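Local coordinates for protein methyltransferase (Thermus thermophilus, PDB 1WS6) that probably transfers a methyl group from S-adenosylmethionine to a substrate, perhaps a guanine of ribosomal RNA as in related members of its family, at residues T112-A117 against G141-Q146; G43-P48 against E62-V67; A126-L131 against L145-D150; L14-S19 against A50-V55. All blocks are in the same frame, centred on the assembly; numbering follows the deposited sequence.

Contact 1. Residues T112-A117 against G141-Q146; sequences TVAFMA and GLYVLQ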
loop_
_atom_site.group_PDB
_atom_site.type_symbol
_atom_site.label_atom_id
_atom_site.label_comp_id
_atom_site.label_asym_id
_atom_site.label_seq_id
_atom_site.Cartn_x
_atom_site.Cartn_y
_atom_site.Cartn_z
ATOM N N THR A 112 8.916 -6.426 -3.965
ATOM C CA THR A 112 9.656 -5.401 -4.681
ATOM C C THR A 112 9.277 -4.018 -4.133
ATOM O O THR A 112 10.098 -3.102 -4.088
ATOM C CB THR A 112 9.340 -5.489 -6.171
ATOM O OG1 THR A 112 9.761 -6.773 -6.646
ATOM C CG2 THR A 112 10.049 -4.393 -6.948
ATOM N N VAL A 113 8.029 -3.885 -3.703
ATOM C CA VAL A 113 7.538 -2.632 -3.156
ATOM C C VAL A 113 6.656 -2.870 -1.942
ATOM O O VAL A 113 5.854 -3.807 -1.913
ATOM C CB VAL A 113 6.699 -1.852 -4.184
ATOM C CG1 VAL A 113 6.133 -0.598 -3.537
ATOM C CG2 VAL A 113 7.545 -1.507 -5.389
ATOM N N ALA A 114 6.818 -2.029 -0.932
ATOM C CA ALA A 114 6.009 -2.135 0.271
ATOM C C ALA A 114 5.485 -0.735 0.569
ATOM O O ALA A 114 6.242 0.137 0.986
ATOM C CB ALA A 114 6.844 -2.657 1.436
ATOM N N PHE A 115 4.194 -0.532 0.317
ATOM C CA PHE A 115 3.530 0.748 0.536
ATOM C C PHE A 115 2.742 0.732 1.832
ATOM O O PHE A 115 1.958 -0.185 2.085
ATOM C CB PHE A 115 2.580 1.064 -0.626
ATOM C CG PHE A 115 1.671 2.244 -0.372
ATOM C CD1 PHE A 115 0.496 2.097 0.365
ATOM C CD2 PHE A 115 1.997 3.504 -0.851
ATOM C CE1 PHE A 115 -0.340 3.191 0.618
ATOM C CE2 PHE A 115 1.169 4.604 -0.604
ATOM C CZ PHE A 115 -0.000 4.448 0.133
HETATM N N MSE A 116 2.932 1.762 2.644
HETATM C CA MSE A 116 2.227 1.846 3.906
HETATM C C MSE A 116 1.594 3.215 4.154
HETATM O O MSE A 116 2.280 4.232 4.209
HETATM C CB MSE A 116 3.181 1.493 5.042
HETATM C CG MSE A 116 2.591 1.641 6.419
HETATM SE SE MSE A 116 3.749 0.900 7.776
HETATM C CE MSE A 116 2.952 -0.833 7.838
ATOM N N ALA A 117 0.275 3.228 4.293
ATOM C CA ALA A 117 -0.461 4.453 4.561
ATOM C C ALA A 117 -1.386 4.204 5.753
ATOM O O ALA A 117 -2.608 4.112 5.613
ATOM C CB ALA A 117 -1.269 4.864 3.332
ATOM N N GLY A 141 14.361 -2.781 -4.435
ATOM C CA GLY A 141 12.977 -2.400 -4.212
ATOM C C GLY A 141 12.777 -1.096 -3.464
ATOM O O GLY A 141 13.728 -0.354 -3.214
ATOM N N LEU A 142 11.526 -0.832 -3.095
ATOM C CA LEU A 142 11.157 0.387 -2.386
ATOM C C LEU A 142 10.216 0.225 -1.210
ATOM O O LEU A 142 9.366 -0.662 -1.197
ATOM C CB LEU A 142 10.467 1.366 -3.327
ATOM C CG LEU A 142 11.263 2.297 -4.219
ATOM C CD1 LEU A 142 10.282 3.144 -5.012
ATOM C CD2 LEU A 142 12.185 3.166 -3.367
ATOM N N TYR A 143 10.390 1.108 -0.229
ATOM C CA TYR A 143 9.518 1.202 0.935
ATOM C C TYR A 143 8.912 2.579 0.708
ATOM O O TYR A 143 9.637 3.569 0.587
ATOM C CB TYR A 143 10.280 1.227 2.268
ATOM C CG TYR A 143 10.788 -0.112 2.753
ATOM C CD1 TYR A 143 12.103 -0.502 2.520
ATOM C CD2 TYR A 143 9.953 -0.989 3.438
ATOM C CE1 TYR A 143 12.571 -1.723 2.954
ATOM C CE2 TYR A 143 10.414 -2.222 3.878
ATOM C CZ TYR A 143 11.724 -2.580 3.631
ATOM O OH TYR A 143 12.190 -3.805 4.035
ATOM N N VAL A 144 7.595 2.645 0.606
ATOM C CA VAL A 144 6.934 3.918 0.398
ATOM C C VAL A 144 6.052 4.190 1.599
ATOM O O VAL A 144 5.194 3.381 1.946
ATOM C CB VAL A 144 6.064 3.900 -0.863
ATOM C CG1 VAL A 144 5.373 5.249 -1.022
ATOM C CG2 VAL A 144 6.926 3.576 -2.082
ATOM N N LEU A 145 6.257 5.339 2.222
ATOM C CA LEU A 145 5.498 5.694 3.406
ATOM C C LEU A 145 4.647 6.945 3.162
ATOM O O LEU A 145 5.170 7.968 2.722
ATOM C CB LEU A 145 6.491 5.919 4.555
ATOM C CG LEU A 145 7.692 4.940 4.512
ATOM C CD1 LEU A 145 8.781 5.344 5.506
ATOM C CD2 LEU A 145 7.212 3.529 4.810
ATOM N N GLN A 146 3.338 6.861 3.404
ATOM C CA GLN A 146 2.471 8.028 3.228
ATOM C C GLN A 146 2.193 8.586 4.612
ATOM O O GLN A 146 1.974 7.832 5.549
ATOM C CB GLN A 146 1.145 7.669 2.551
ATOM C CG GLN A 146 0.211 8.873 2.423
ATOM C CD GLN A 146 -1.164 8.528 1.858
ATOM O OE1 GLN A 146 -2.193 8.951 2.398
ATOM N NE2 GLN A 146 -1.187 7.776 0.759
#

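Contact 2. Residues G43-P48 against E62-V67; sequences GRFLDP and EGWEAV. Unlike the reference sequence in segment 43-48: P48 (reference Leu).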
loop_
_atom_site.group_PDB
_atom_site.type_symbol
_atom_site.label_atom_id
_atom_site.label_comp_id
_atom_site.label_asym_id
_atom_site.label_seq_id
_atom_site.Cartn_x
_atom_site.Cartn_y
_atom_site.Cartn_z
ATOM N N GLY A 43 6.471 -6.963 -10.073
ATOM C CA GLY A 43 6.942 -7.792 -8.977
ATOM C C GLY A 43 5.882 -7.899 -7.895
ATOM O O GLY A 43 4.699 -7.685 -8.160
ATOM N N ARG A 44 6.293 -8.234 -6.677
ATOM C CA ARG A 44 5.348 -8.355 -5.578
ATOM C C ARG A 44 5.201 -7.034 -4.813
ATOM O O ARG A 44 6.189 -6.372 -4.489
ATOM C CB ARG A 44 5.779 -9.481 -4.640
ATOM C CG ARG A 44 5.796 -10.854 -5.305
ATOM C CD ARG A 44 5.145 -11.902 -4.404
ATOM N NE ARG A 44 5.752 -11.871 -3.082
ATOM C CZ ARG A 44 5.215 -12.385 -1.985
ATOM N NH1 ARG A 44 4.037 -12.995 -2.028
ATOM N NH2 ARG A 44 5.859 -12.263 -0.834
ATOM N N PHE A 45 3.948 -6.675 -4.534
ATOM C CA PHE A 45 3.584 -5.438 -3.850
ATOM C C PHE A 45 2.933 -5.767 -2.506
ATOM O O PHE A 45 2.006 -6.562 -2.440
ATOM C CB PHE A 45 2.622 -4.652 -4.760
ATOM C CG PHE A 45 2.321 -3.248 -4.294
ATOM C CD1 PHE A 45 1.368 -3.008 -3.320
ATOM C CD2 PHE A 45 2.975 -2.168 -4.859
ATOM C CE1 PHE A 45 1.073 -1.724 -2.925
ATOM C CE2 PHE A 45 2.687 -0.874 -4.470
ATOM C CZ PHE A 45 1.736 -0.651 -3.505
ATOM N N LEU A 46 3.424 -5.146 -1.439
ATOM C CA LEU A 46 2.922 -5.386 -0.089
ATOM C C LEU A 46 2.175 -4.156 0.406
ATOM O O LEU A 46 2.709 -3.047 0.386
ATOM C CB LEU A 46 4.100 -5.681 0.857
ATOM C CG LEU A 46 3.900 -6.444 2.183
ATOM C CD1 LEU A 46 4.684 -5.777 3.307
ATOM C CD2 LEU A 46 2.426 -6.505 2.539
ATOM N N ASP A 47 0.940 -4.338 0.851
ATOM C CA ASP A 47 0.164 -3.203 1.340
ATOM C C ASP A 47 -0.442 -3.456 2.707
ATOM O O ASP A 47 -1.589 -3.883 2.824
ATOM C CB ASP A 47 -0.937 -2.833 0.341
ATOM C CG ASP A 47 -1.857 -1.717 0.852
ATOM O OD1 ASP A 47 -1.451 -0.949 1.749
ATOM O OD2 ASP A 47 -2.994 -1.597 0.341
ATOM N N PRO A 48 0.339 -3.217 3.765
ATOM C CA PRO A 48 -0.099 -3.401 5.155
ATOM C C PRO A 48 -0.957 -2.178 5.468
ATOM O O PRO A 48 -0.672 -1.082 4.980
ATOM C CB PRO A 48 1.212 -3.410 5.930
ATOM C CG PRO A 48 2.050 -2.422 5.146
ATOM C CD PRO A 48 1.731 -2.738 3.697
ATOM N N GLU A 62 -2.571 -3.206 -11.924
ATOM C CA GLU A 62 -1.490 -2.821 -12.807
ATOM C C GLU A 62 -0.438 -3.885 -13.034
ATOM O O GLU A 62 0.646 -3.591 -13.522
ATOM C CB GLU A 62 -0.856 -1.513 -12.320
ATOM C CG GLU A 62 -1.752 -0.311 -12.602
ATOM C CD GLU A 62 -1.143 1.017 -12.199
ATOM O OE1 GLU A 62 0.057 1.256 -12.476
ATOM O OE2 GLU A 62 -1.884 1.838 -11.618
ATOM N N GLY A 63 -0.769 -5.124 -12.691
ATOM C CA GLY A 63 0.159 -6.215 -12.916
ATOM C C GLY A 63 1.046 -6.659 -11.770
ATOM O O GLY A 63 1.896 -7.530 -11.958
ATOM N N TRP A 64 0.878 -6.072 -10.591
ATOM C CA TRP A 64 1.679 -6.473 -9.437
ATOM C C TRP A 64 1.027 -7.665 -8.760
ATOM O O TRP A 64 -0.177 -7.870 -8.891
ATOM C CB TRP A 64 1.760 -5.350 -8.409
ATOM C CG TRP A 64 2.518 -4.169 -8.860
ATOM C CD1 TRP A 64 2.060 -3.135 -9.622
ATOM C CD2 TRP A 64 3.900 -3.916 -8.622
ATOM N NE1 TRP A 64 3.082 -2.247 -9.875
ATOM C CE2 TRP A 64 4.223 -2.710 -9.272
ATOM C CE3 TRP A 64 4.899 -4.596 -7.928
ATOM C CZ2 TRP A 64 5.505 -2.175 -9.246
ATOM C CZ3 TRP A 64 6.167 -4.065 -7.904
ATOM C CH2 TRP A 64 6.462 -2.868 -8.558
ATOM N N GLU A 65 1.828 -8.451 -8.050
ATOM C CA GLU A 65 1.318 -9.591 -7.292
ATOM C C GLU A 65 1.127 -8.948 -5.913
ATOM O O GLU A 65 2.070 -8.828 -5.127
ATOM C CB GLU A 65 2.363 -10.708 -7.224
ATOM C CG GLU A 65 1.804 -12.039 -6.733
ATOM C CD GLU A 65 2.882 -13.091 -6.483
ATOM O OE1 GLU A 65 3.786 -13.232 -7.339
ATOM O OE2 GLU A 65 2.811 -13.779 -5.438
ATOM N N ALA A 66 -0.093 -8.518 -5.631
ATOM C CA ALA A 66 -0.374 -7.812 -4.393
ATOM C C ALA A 66 -0.795 -8.619 -3.179
ATOM O O ALA A 66 -1.573 -9.558 -3.268
ATOM C CB ALA A 66 -1.410 -6.727 -4.664
ATOM N N VAL A 67 -0.273 -8.213 -2.033
ATOM C CA VAL A 67 -0.595 -8.833 -0.762
ATOM C C VAL A 67 -1.103 -7.710 0.126
ATOM O O VAL A 67 -0.383 -6.769 0.395
ATOM C CB VAL A 67 0.639 -9.469 -0.109
ATOM C CG1 VAL A 67 0.320 -9.885 1.318
ATOM C CG2 VAL A 67 1.067 -10.671 -0.914
HETATM O O HOH W 1 4.294 -9.090 -11.030
HETATM O O HOH W 2 1.478 -13.723 -3.203
#

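Contact 3. Residues A126-L131 against L145-D150; sequences ALFGEL and LQHPKD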
loop_
_atom_site.group_PDB
_atom_site.type_symbol
_atom_site.label_atom_id
_atom_site.label_comp_id
_atom_site.label_asym_id
_atom_site.label_seq_id
_atom_site.Cartn_x
_atom_site.Cartn_y
_atom_site.Cartn_z
ATOM N N ALA A 126 7.193 4.967 14.325
ATOM C CA ALA A 126 7.516 3.717 14.979
ATOM C C ALA A 126 7.034 2.647 13.992
ATOM O O ALA A 126 7.709 1.641 13.776
ATOM C CB ALA A 126 6.769 3.599 16.301
ATOM N N LEU A 127 5.871 2.881 13.385
ATOM C CA LEU A 127 5.324 1.929 12.416
ATOM C C LEU A 127 6.237 1.782 11.205
ATOM O O LEU A 127 6.548 0.663 10.797
ATOM C CB LEU A 127 3.907 2.333 11.971
ATOM C CG LEU A 127 2.805 2.075 13.009
ATOM C CD1 LEU A 127 1.472 2.459 12.435
ATOM C CD2 LEU A 127 2.793 0.603 13.406
ATOM N N PHE A 128 6.683 2.902 10.645
ATOM C CA PHE A 128 7.577 2.861 9.486
ATOM C C PHE A 128 8.864 2.162 9.893
ATOM O O PHE A 128 9.415 1.369 9.132
ATOM C CB PHE A 128 7.900 4.277 8.995
ATOM C CG PHE A 128 6.715 5.018 8.439
ATOM C CD1 PHE A 128 6.654 6.407 8.507
ATOM C CD2 PHE A 128 5.672 4.339 7.833
ATOM C CE1 PHE A 128 5.575 7.101 7.978
ATOM C CE2 PHE A 128 4.589 5.026 7.300
ATOM C CZ PHE A 128 4.540 6.406 7.373
ATOM N N GLY A 129 9.330 2.461 11.104
ATOM C CA GLY A 129 10.546 1.855 11.612
ATOM C C GLY A 129 10.444 0.345 11.621
ATOM O O GLY A 129 11.383 -0.351 11.246
ATOM N N GLU A 130 9.294 -0.164 12.046
ATOM C CA GLU A 130 9.061 -1.604 12.092
ATOM C C GLU A 130 9.063 -2.212 10.690
ATOM O O GLU A 130 9.634 -3.280 10.468
ATOM C CB GLU A 130 7.723 -1.894 12.779
ATOM C CG GLU A 130 7.727 -1.591 14.269
ATOM C CD GLU A 130 8.531 -2.607 15.081
ATOM O OE1 GLU A 130 8.804 -2.325 16.270
ATOM O OE2 GLU A 130 8.881 -3.687 14.544
ATOM N N LEU A 131 8.422 -1.533 9.745
ATOM C CA LEU A 131 8.369 -2.025 8.372
ATOM C C LEU A 131 9.792 -2.080 7.822
ATOM O O LEU A 131 10.226 -3.096 7.283
ATOM C CB LEU A 131 7.535 -1.084 7.505
ATOM C CG LEU A 131 6.839 -1.636 6.255
ATOM C CD1 LEU A 131 6.627 -0.486 5.285
ATOM C CD2 LEU A 131 7.657 -2.733 5.599
ATOM N N LEU A 145 6.257 5.339 2.222
ATOM C CA LEU A 145 5.498 5.694 3.406
ATOM C C LEU A 145 4.647 6.945 3.162
ATOM O O LEU A 145 5.170 7.968 2.722
ATOM C CB LEU A 145 6.491 5.919 4.555
ATOM C CG LEU A 145 7.692 4.940 4.512
ATOM C CD1 LEU A 145 8.781 5.344 5.506
ATOM C CD2 LEU A 145 7.212 3.529 4.810
ATOM N N GLN A 146 3.338 6.861 3.404
ATOM C CA GLN A 146 2.471 8.028 3.228
ATOM C C GLN A 146 2.193 8.586 4.612
ATOM O O GLN A 146 1.974 7.832 5.549
ATOM C CB GLN A 146 1.145 7.669 2.551
ATOM C CG GLN A 146 0.211 8.873 2.423
ATOM C CD GLN A 146 -1.164 8.528 1.858
ATOM O OE1 GLN A 146 -2.193 8.951 2.398
ATOM N NE2 GLN A 146 -1.187 7.776 0.759
ATOM N N HIS A 147 2.187 9.906 4.738
ATOM C CA HIS A 147 1.976 10.538 6.033
ATOM C C HIS A 147 1.703 12.029 5.875
ATOM O O HIS A 147 1.808 12.580 4.782
ATOM C CB HIS A 147 3.242 10.359 6.857
ATOM C CG HIS A 147 4.475 10.849 6.156
ATOM N ND1 HIS A 147 4.752 12.188 5.985
ATOM C CD2 HIS A 147 5.476 10.178 5.539
ATOM C CE1 HIS A 147 5.870 12.321 5.296
ATOM N NE2 HIS A 147 6.330 11.116 5.011
ATOM N N PRO A 148 1.335 12.707 6.970
ATOM C CA PRO A 148 1.085 14.145 6.820
ATOM C C PRO A 148 2.401 14.845 6.495
ATOM O O PRO A 148 3.441 14.522 7.072
ATOM C CB PRO A 148 0.497 14.546 8.176
ATOM C CG PRO A 148 0.933 13.447 9.116
ATOM C CD PRO A 148 0.873 12.211 8.277
ATOM N N LYS A 149 2.358 15.792 5.560
ATOM C CA LYS A 149 3.556 16.507 5.131
ATOM C C LYS A 149 4.417 17.089 6.257
ATOM O O LYS A 149 5.617 17.303 6.078
ATOM C CB LYS A 149 3.183 17.615 4.139
ATOM C CG LYS A 149 2.693 18.920 4.767
ATOM C CD LYS A 149 2.327 19.936 3.684
ATOM C CE LYS A 149 2.456 21.380 4.170
ATOM N NZ LYS A 149 1.642 21.686 5.374
ATOM N N ASP A 150 3.821 17.340 7.415
ATOM C CA ASP A 150 4.584 17.903 8.524
ATOM C C ASP A 150 5.440 16.865 9.250
ATOM O O ASP A 150 6.370 17.208 9.974
ATOM C CB ASP A 150 3.641 18.631 9.489
ATOM C CG ASP A 150 3.102 19.945 8.897
ATOM O OD1 ASP A 150 2.608 19.929 7.746
ATOM O OD2 ASP A 150 3.169 20.996 9.576
#

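Contact 4. Residues L14-S19 against A50-V55; sequences LKVPAS and AGSGAV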
loop_
_atom_site.group_PDB
_atom_site.type_symbol
_atom_site.label_atom_id
_atom_site.label_comp_id
_atom_site.label_asym_id
_atom_site.label_seq_id
_atom_site.Cartn_x
_atom_site.Cartn_y
_atom_site.Cartn_z
ATOM N N LEU A 14 -14.692 1.482 -6.024
ATOM C CA LEU A 14 -14.411 0.643 -4.879
ATOM C C LEU A 14 -15.271 1.052 -3.705
ATOM O O LEU A 14 -15.416 2.237 -3.427
ATOM C CB LEU A 14 -12.931 0.748 -4.501
ATOM C CG LEU A 14 -11.934 0.319 -5.583
ATOM C CD1 LEU A 14 -10.505 0.555 -5.109
ATOM C CD2 LEU A 14 -12.173 -1.149 -5.922
ATOM N N LYS A 15 -15.860 0.072 -3.029
ATOM C CA LYS A 15 -16.676 0.365 -1.863
ATOM C C LYS A 15 -15.707 0.834 -0.777
ATOM O O LYS A 15 -14.752 0.129 -0.453
ATOM C CB LYS A 15 -17.413 -0.891 -1.380
ATOM C CG LYS A 15 -18.425 -1.486 -2.356
ATOM C CD LYS A 15 -19.136 -2.691 -1.716
ATOM C CE LYS A 15 -20.216 -3.320 -2.619
ATOM N NZ LYS A 15 -19.682 -4.135 -3.763
ATOM N N VAL A 16 -15.935 2.023 -0.228
ATOM C CA VAL A 16 -15.060 2.544 0.822
ATOM C C VAL A 16 -15.845 3.136 1.990
ATOM O O VAL A 16 -16.609 4.083 1.823
ATOM C CB VAL A 16 -14.103 3.621 0.269
ATOM C CG1 VAL A 16 -13.237 3.026 -0.822
ATOM C CG2 VAL A 16 -14.895 4.798 -0.268
ATOM N N PRO A 17 -15.653 2.585 3.196
ATOM C CA PRO A 17 -16.353 3.064 4.394
ATOM C C PRO A 17 -16.135 4.557 4.639
ATOM O O PRO A 17 -15.027 5.066 4.466
ATOM C CB PRO A 17 -15.764 2.192 5.503
ATOM C CG PRO A 17 -14.370 1.963 5.036
ATOM C CD PRO A 17 -14.564 1.666 3.564
ATOM N N ALA A 18 -17.196 5.250 5.043
ATOM C CA ALA A 18 -17.132 6.688 5.303
ATOM C C ALA A 18 -16.042 7.054 6.309
ATOM O O ALA A 18 -15.819 8.229 6.594
ATOM C CB ALA A 18 -18.488 7.188 5.803
ATOM N N SER A 19 -15.359 6.043 6.835
ATOM C CA SER A 19 -14.307 6.260 7.817
ATOM C C SER A 19 -12.898 6.310 7.218
ATOM O O SER A 19 -11.911 6.128 7.931
ATOM C CB SER A 19 -14.375 5.160 8.882
ATOM O OG SER A 19 -13.419 5.370 9.906
ATOM N N ALA A 50 -3.986 -1.944 4.548
ATOM C CA ALA A 50 -4.821 -1.739 3.380
ATOM C C ALA A 50 -6.178 -1.432 3.993
ATOM O O ALA A 50 -6.431 -1.791 5.140
ATOM C CB ALA A 50 -4.883 -3.012 2.558
ATOM N N GLY A 51 -7.045 -0.745 3.275
ATOM C CA GLY A 51 -8.351 -0.479 3.857
ATOM C C GLY A 51 -9.320 -1.258 3.003
ATOM O O GLY A 51 -9.369 -2.489 3.063
ATOM N N SER A 52 -10.085 -0.537 2.195
ATOM C CA SER A 52 -11.010 -1.172 1.278
ATOM C C SER A 52 -10.092 -1.722 0.190
ATOM O O SER A 52 -10.513 -2.518 -0.645
ATOM C CB SER A 52 -11.956 -0.140 0.678
ATOM O OG SER A 52 -12.607 0.597 1.695
ATOM N N GLY A 53 -8.834 -1.269 0.213
ATOM C CA GLY A 53 -7.837 -1.723 -0.743
ATOM C C GLY A 53 -7.451 -0.787 -1.883
ATOM O O GLY A 53 -6.846 -1.228 -2.862
ATOM N N ALA A 54 -7.760 0.500 -1.755
ATOM C CA ALA A 54 -7.457 1.457 -2.818
ATOM C C ALA A 54 -6.074 1.311 -3.457
ATOM O O ALA A 54 -5.952 1.152 -4.672
ATOM C CB ALA A 54 -7.640 2.872 -2.307
ATOM N N VAL A 55 -5.028 1.353 -2.644
ATOM C CA VAL A 55 -3.680 1.253 -3.179
ATOM C C VAL A 55 -3.269 -0.165 -3.575
ATOM O O VAL A 55 -2.726 -0.376 -4.659
ATOM C CB VAL A 55 -2.650 1.871 -2.186
ATOM C CG1 VAL A 55 -2.738 1.169 -0.831
ATOM C CG2 VAL A 55 -1.242 1.773 -2.768
#

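Contact 1. Residues T112-A117 against G141-Q146
The F115 ring meets Q146 at one edge, where the amide nitrogen NE2 lies in the ring plane, 3.6 Å from F115 CZ. The amide itself is turned 72° from the ring. V144 comes in obliquely, its CG1 3.8 Å from F115 CD2. F115 lies on the sheet face of V113, L142 and V144, and its CG is anti to the backbone N (chi1 170°). The other side bears A114, Y143, M116 (a selenomethionine) and L145; there the Y143 ring takes A114 oblique to its plane, with A114 CB 4.1 Å from Y143 CD2. Between the two faces runs a regular parallel pairing of V113-M116 with L142-L145. T112 O receives L142 N, A114 N reaches L142 O, and A114 O receives V144 N. M116 N then binds V144 O, and M116 O accepts Q146 N (2.9 Å). Past the end of strand 111-116, A117 CB lies 3.8 Å from Q146 CB. An alanine in place of F115 would probably leave V144 CG1 and the Q146 amide without their aromatic neighbour and open a gap between this sheet face and V55 of helix 54-61. Q146 OE1 has a weak hydrogen bond from outside, with the Y120 hydroxyl, and T112 OG1 bonds E138. The chemistry is thus divided: backbone amides satisfy one another between the strands, apolar groups line both faces, and the buried Q146 amide lies beside a ring edge with a weak bond to a tyrosine hydroxyl, which may limit its rotation.

Contact 2. Residues G43-P48 against E62-V67
F45 and A66, with R44-E65 and L46-V67 on either side, pair the two parallel strands of a beta-alpha-beta unit, strand 44-48, helix 54-61 and strand 65-69, in the Rossmann-like sheet of the enzyme. G43 O accepts E65 N, and E65 O receives F45 N. F45 O then takes V67 N, and V67 O takes D47 N at 2.8 Å. On the side of F45 and A66, the edge of the F45 ring is directed at the face of W64 in a T-shaped pair, with 5.6 Å between the centroids of the F45 ring and the W64 five-membered ring and 67° between the planes. F45 CB also rests 3.8 Å from W64 CB, while W64 CE3 lies against G43 O. W64 follows G63, whose positive phi makes it the C-prime residue of the Schellman motif ending helix 54-61. On the opposite side, R44 bends at chi2 (-135°), which places its CD 3.2 Å from E65 OE2. Its NH1 makes only a long salt bridge to that oxygen, 3.7 Å from NH1 to OE2, supplemented by a water that donates to E65 OE2 and accepts a weak bond from NH1. The stronger R44 partners are R110 O, bound by NE, and E109, paired with NH2. L46 CD2 meanwhile approaches V67 O to 3.5 Å. Aromatic packing therefore lines the side covered by helix 54-61, whereas the charge pair at exposed E65 is long, supplemented by a water, and likely to contribute modestly, R44 being fixed chiefly by its other partners.

Contact 3. Residues A126-L131 against L145-D150
F128 leans from its helix onto L145, and its side chain can be traced atom by atom. CB points toward the strand and lies 3.8 Å from L145 CD1. CG, anti to the carbonyl carbon (chi1 -66°), comes slightly closer to the same methyl. CD2 then meets the other methyl, L145 CD2, at 3.5 Å. Over the centre of the ring face sits L145 CB, in a CH-pi contact 3.5 Å from the centroid and 14° off the normal. CE1 reaches H147 CD2 at 3.9 Å, that imidazole side chain crossing F128 at about a right angle. At the tip, CZ lies 3.5 Å from Q146 O, which is in the ring plane, at the edge. An alanine for F128 would probably leave L145 CB without the ring it packs on, open a gap beside Q146 O and allow L145 more freedom to turn. L131 CD1 adds a lighter touch, 4.1 Å from L145 CD2. H147 is fixed independently: its ND1 donates to P148 O at 2.9 Å, and its NE2 is bonded to T167 OG1. M116 and L153 also touch F128, adding apolar neighbours. The helix 126-131 runs antiparallel to strand 145-148, at 172° and with the axes 10.3 Å apart, the helix-on-sheet layering of an alpha/beta Rossmann-like methyltransferase fold.

Contact 4. Residues L14-S19 against A50-V55
L14 starts the contact by reaching A54 at the beginning of helix 54-61, its CD1 methyl 3.9 Å from A54 CA. K15 takes part through its backbone: its carbonyl O lies 3.0 Å from S52 CB, and 3.1 Å separates K15 O from S52 OG. The lysine chain itself leads away from the loop. V16 follows with CG1 beside the serine, 3.7 Å from S52 CB and 3.6 Å from S52 OG. P17 CD is modelled 2.9 Å from S52 OG, a close approach to be read with caution. K15, V16 and P17 thus all pack against the serine, whose OG is anti to its own carbonyl carbon (chi1 -54°). S52 belongs to the glycine-rich turn after strand 44-48, where G51, G53 and G56 fit a GxGxxG pattern; in related methyltransferases such a turn binds the cofactor, and it is probably the same here. The positive phi of G53 would jam any side chain against the preceding carbonyl, consistent with glycine at that point of the turn. N82 of helix 73-86 joins the two segments from outside, its OD1 accepting K15 N and its ND2 donating to S52 O. L14 also rests on T86 and on V2 of strand 2-3, and P17 on L78, so the chain leaving the small N-terminal sheet packs against helix 73-86 and the turn before helix 54-61.

Three of the four contacts report on one seven-stranded sheet of order 3-2-1-4-5-7-6, the class I methyltransferase arrangement. Contacts 1 and 2 lie side by side, centres about 10 Å apart, since strands 44-48 and 111-116 are neighbours; along the chain, contact 2 closes before contact 1 opens. Contact 3 ends on the same strand 141-148 as contact 1, sharing L145 and Q146, and lays helix 126-134 on the sheet, its centre about 19 Å from that of contact 2. Contact 4 fastens an N-terminal loop to the turn leaving strand 44-48, its segments alternating with those of contact 2. V55 touches F45, D47 and F115, so the helix start just after the presumed cofactor turn packs on the central strands.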